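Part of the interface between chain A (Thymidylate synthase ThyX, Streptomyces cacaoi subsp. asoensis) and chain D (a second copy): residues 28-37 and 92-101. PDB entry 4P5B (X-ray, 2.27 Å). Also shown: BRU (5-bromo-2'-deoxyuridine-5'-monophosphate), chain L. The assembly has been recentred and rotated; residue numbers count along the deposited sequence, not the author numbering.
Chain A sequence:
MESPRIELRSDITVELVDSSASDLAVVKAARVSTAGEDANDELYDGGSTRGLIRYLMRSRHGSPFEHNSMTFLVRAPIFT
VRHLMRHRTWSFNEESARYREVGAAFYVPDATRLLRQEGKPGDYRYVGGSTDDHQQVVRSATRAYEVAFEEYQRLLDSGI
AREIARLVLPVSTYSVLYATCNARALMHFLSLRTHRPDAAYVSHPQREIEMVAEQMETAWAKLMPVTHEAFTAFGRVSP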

# COMPACT_ATOMS: atom_id res chain seq x y z
N LYS A 28 19.46 14.53 -1.09
CA LYS A 28 18.72 15.50 -0.33
C LYS A 28 17.81 14.77 0.66
O LYS A 28 17.88 15.03 1.89
CB LYS A 28 17.93 16.44 -1.26
CG LYS A 28 18.84 17.39 -2.13
CD LYS A 28 18.08 18.61 -2.66
CE LYS A 28 17.29 18.35 -4.01
NZ LYS A 28 16.07 19.24 -4.23
N ALA A 29 17.00 13.82 0.17
CA ALA A 29 16.02 13.17 1.04
C ALA A 29 16.73 12.47 2.18
O ALA A 29 16.30 12.58 3.34
CB ALA A 29 15.11 12.20 0.28
N ALA A 30 17.82 11.78 1.88
CA ALA A 30 18.55 11.06 2.91
C ALA A 30 19.17 12.02 3.96
O ALA A 30 19.30 11.67 5.16
CB ALA A 30 19.62 10.19 2.28
N ARG A 31 19.53 13.23 3.51
CA ARG A 31 20.31 14.18 4.33
C ARG A 31 19.53 15.03 5.33
O ARG A 31 20.12 15.44 6.33
CB ARG A 31 21.28 15.06 3.48
CG ARG A 31 22.72 14.55 3.51
CD ARG A 31 23.75 15.42 2.69
NE ARG A 31 24.07 16.75 3.26
CZ ARG A 31 24.76 16.99 4.39
NH1 ARG A 31 25.19 15.99 5.17
NH2 ARG A 31 24.98 18.25 4.77
N VAL A 32 18.23 15.29 5.13
CA VAL A 32 17.44 15.79 6.29
C VAL A 32 17.70 15.02 7.64
O VAL A 32 17.65 15.63 8.72
CB VAL A 32 15.89 15.80 6.07
CG1 VAL A 32 15.53 16.68 4.93
CG2 VAL A 32 15.38 14.42 5.90
N SER A 33 17.96 13.70 7.56
CA SER A 33 18.13 12.82 8.77
C SER A 33 19.33 13.21 9.62
O SER A 33 19.20 13.48 10.80
CB SER A 33 18.20 11.33 8.40
OG SER A 33 17.03 10.91 7.68
N THR A 34 20.50 13.23 8.97
CA THR A 34 21.78 13.60 9.60
C THR A 34 22.01 15.11 9.68
O THR A 34 22.76 15.57 10.54
CB THR A 34 23.00 12.96 8.84
OG1 THR A 34 22.78 13.00 7.42
CG2 THR A 34 23.24 11.49 9.29
N ALA A 35 21.35 15.89 8.82
CA ALA A 35 21.68 17.31 8.65
C ALA A 35 20.52 18.28 8.86
O ALA A 35 20.75 19.47 9.13
CB ALA A 35 22.35 17.57 7.26
N GLY A 36 19.28 17.80 8.74
CA GLY A 36 18.09 18.65 8.91
C GLY A 36 17.84 19.57 7.72
O GLY A 36 17.98 19.16 6.57
N GLU A 37 17.47 20.82 8.02
CA GLU A 37 17.30 21.88 7.01
C GLU A 37 18.47 21.99 6.01
O GLU A 37 18.25 22.18 4.80
CB GLU A 37 17.07 23.21 7.71
N PHE D 92 8.05 9.46 3.23
CA PHE D 92 8.52 10.42 4.20
C PHE D 92 9.98 10.18 4.49
O PHE D 92 10.42 9.05 4.53
CB PHE D 92 7.75 10.26 5.48
CG PHE D 92 6.27 10.50 5.35
CD1 PHE D 92 5.78 11.79 5.09
CD2 PHE D 92 5.35 9.47 5.52
CE1 PHE D 92 4.39 12.04 5.02
CE2 PHE D 92 3.94 9.73 5.46
CZ PHE D 92 3.47 11.02 5.21
N ASN D 93 10.75 11.25 4.68
CA ASN D 93 12.08 11.12 5.28
C ASN D 93 12.27 12.27 6.22
O ASN D 93 12.15 13.42 5.84
CB ASN D 93 13.17 11.16 4.24
CG ASN D 93 13.62 9.78 3.81
OD1 ASN D 93 14.30 9.03 4.57
ND2 ASN D 93 13.25 9.42 2.55
N GLU D 94 12.61 11.96 7.47
CA GLU D 94 12.51 12.95 8.52
C GLU D 94 13.83 13.05 9.27
O GLU D 94 14.55 12.06 9.42
CB GLU D 94 11.35 12.60 9.45
CG GLU D 94 11.19 13.54 10.68
CD GLU D 94 10.12 13.04 11.65
OE1 GLU D 94 9.31 12.15 11.24
OE2 GLU D 94 10.07 13.56 12.80
N GLU D 95 14.17 14.26 9.69
CA GLU D 95 15.29 14.48 10.63
C GLU D 95 15.19 13.53 11.84
O GLU D 95 14.11 13.42 12.42
CB GLU D 95 15.17 15.90 11.16
CG GLU D 95 16.38 16.41 11.93
CD GLU D 95 16.24 17.88 12.42
OE1 GLU D 95 17.29 18.50 12.71
OE2 GLU D 95 15.09 18.40 12.53
N SER D 96 16.29 12.90 12.23
CA SER D 96 16.35 11.99 13.37
C SER D 96 16.96 12.64 14.58
O SER D 96 18.11 13.14 14.56
CB SER D 96 17.24 10.75 13.16
OG SER D 96 16.77 10.13 12.04
N ALA D 97 16.27 12.42 15.67
CA ALA D 97 16.78 12.76 16.96
C ALA D 97 17.73 11.63 17.45
O ALA D 97 18.50 11.86 18.41
CB ALA D 97 15.61 12.97 17.91
N ARG D 98 17.71 10.43 16.83
CA ARG D 98 18.72 9.39 17.18
C ARG D 98 20.07 9.79 16.60
O ARG D 98 21.12 9.44 17.12
CB ARG D 98 18.38 8.00 16.63
CG ARG D 98 17.12 7.36 17.26
CD ARG D 98 16.90 5.94 16.85
NE ARG D 98 17.94 5.02 17.32
CZ ARG D 98 18.49 4.05 16.56
NH1 ARG D 98 18.16 3.90 15.26
NH2 ARG D 98 19.42 3.24 17.09
N TYR D 99 20.04 10.49 15.49
CA TYR D 99 21.27 10.91 14.84
C TYR D 99 21.77 12.32 15.21
O TYR D 99 22.96 12.53 15.28
CB TYR D 99 21.14 10.81 13.33
CG TYR D 99 21.22 9.37 12.89
CD1 TYR D 99 20.15 8.75 12.24
CD2 TYR D 99 22.39 8.62 13.13
CE1 TYR D 99 20.23 7.41 11.83
CE2 TYR D 99 22.48 7.28 12.72
CZ TYR D 99 21.40 6.68 12.09
OH TYR D 99 21.48 5.36 11.71
N ARG D 100 20.87 13.26 15.40
CA ARG D 100 21.21 14.68 15.43
C ARG D 100 20.81 15.27 16.74
O ARG D 100 19.74 14.96 17.27
CB ARG D 100 20.37 15.46 14.40
CG ARG D 100 20.90 15.52 12.99
CD ARG D 100 20.01 16.47 12.14
NE ARG D 100 20.01 17.87 12.59
CZ ARG D 100 21.09 18.66 12.58
NH1 ARG D 100 22.27 18.21 12.14
NH2 ARG D 100 20.99 19.91 13.01
N GLU D 101 21.65 16.16 17.23
CA GLU D 101 21.25 17.02 18.30
C GLU D 101 20.08 17.82 17.76
O GLU D 101 20.18 18.43 16.69
CB GLU D 101 22.41 17.93 18.77
CG GLU D 101 21.98 19.00 19.78
CD GLU D 101 23.07 19.40 20.81
OE1 GLU D 101 22.76 20.25 21.67
OE2 GLU D 101 24.20 18.86 20.79
N1 BRU L . 13.10 6.63 12.30
C2 BRU L . 12.79 5.35 12.77
N3 BRU L . 13.71 4.50 13.37
C4 BRU L . 15.01 4.92 13.46
C5 BRU L . 15.33 6.20 13.01
C6 BRU L . 14.39 7.07 12.44
O2 BRU L . 11.66 4.94 12.61
O4 BRU L . 15.84 4.18 14.00
BR BRU L . 17.11 6.78 13.08
C1' BRU L . 11.99 7.43 11.76
C2' BRU L . 10.84 7.70 12.84
C3' BRU L . 10.64 9.22 12.76
C4' BRU L . 11.90 9.76 12.11
O3' BRU L . 9.56 9.54 11.95
O4' BRU L . 12.48 8.65 11.38
C5' BRU L . 12.99 10.17 13.14
O5' BRU L . 12.86 9.57 14.46
P BRU L . 14.04 9.55 15.69
OP1 BRU L . 13.86 11.05 15.94
OP2 BRU L . 13.22 8.56 16.47
OP3 BRU L . 15.25 9.28 14.96

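The C-terminal end of chain A helix 28-35 meets the end of chain D strand 92-94 and the loop that follows it, and the last carbonyls of the helix supply the acceptors. A:Ser33 O accepts a nearly linear hydrogen bond from the backbone D:Ser96 N (3.3 Å, 172° at the hydrogen). One residue on, A:Thr34 O takes a hydrogen bond from D:Arg100 NH1 (3.1 Å, 161°), lying at the edge of the guanidinium, near its plane, where an N-H can reach it. A:Ala35 O and A:Gly36 N lie instead over one guanidinium face. D:Arg100 NE is spoken for within its own chain: it donates to D:Glu95 OE1 at 2.8 Å as part of a salt bridge, while the same guanidinium reaches A:Thr34 O through NH1. A:Val32 O does double duty, accepting the helical bond from A:Gly36 N (2.7 Å) and receiving a CA-H...O contact from D:Glu95 CA (3.2 Å).

A:Gly36 leaves the helix with positive phi, which favours glycine; a CB here would point toward chain D and fall 2.9 Å from D:Glu95 OE1, a clash. Farther back, packing prevails. A:Val32 CG2 rests 3.4 Å from D:Asn93 O, and A:Ala29 O lies 3.6 Å from D:Asn93 CB; the amide OD1 and ND2 of D:Asn93 are satisfied elsewhere in the structure, as is A:Ser33 OG.

The end of the strand and the loop after it also bind the nucleotide. D:Ala97 N donates to BRU OP1 (2.8 Å) and D:Arg98 N to BRU OP3 (3.3 Å), while D:Arg98 NH1 reaches BRU O4 (2.7 Å) and D:Glu94 OE1 accepts from BRU O3' (2.7 Å). Successive backbone amides of D:Ser96, D:Ala97 and D:Arg98 thus serve first the neighbouring helix, then the phosphate.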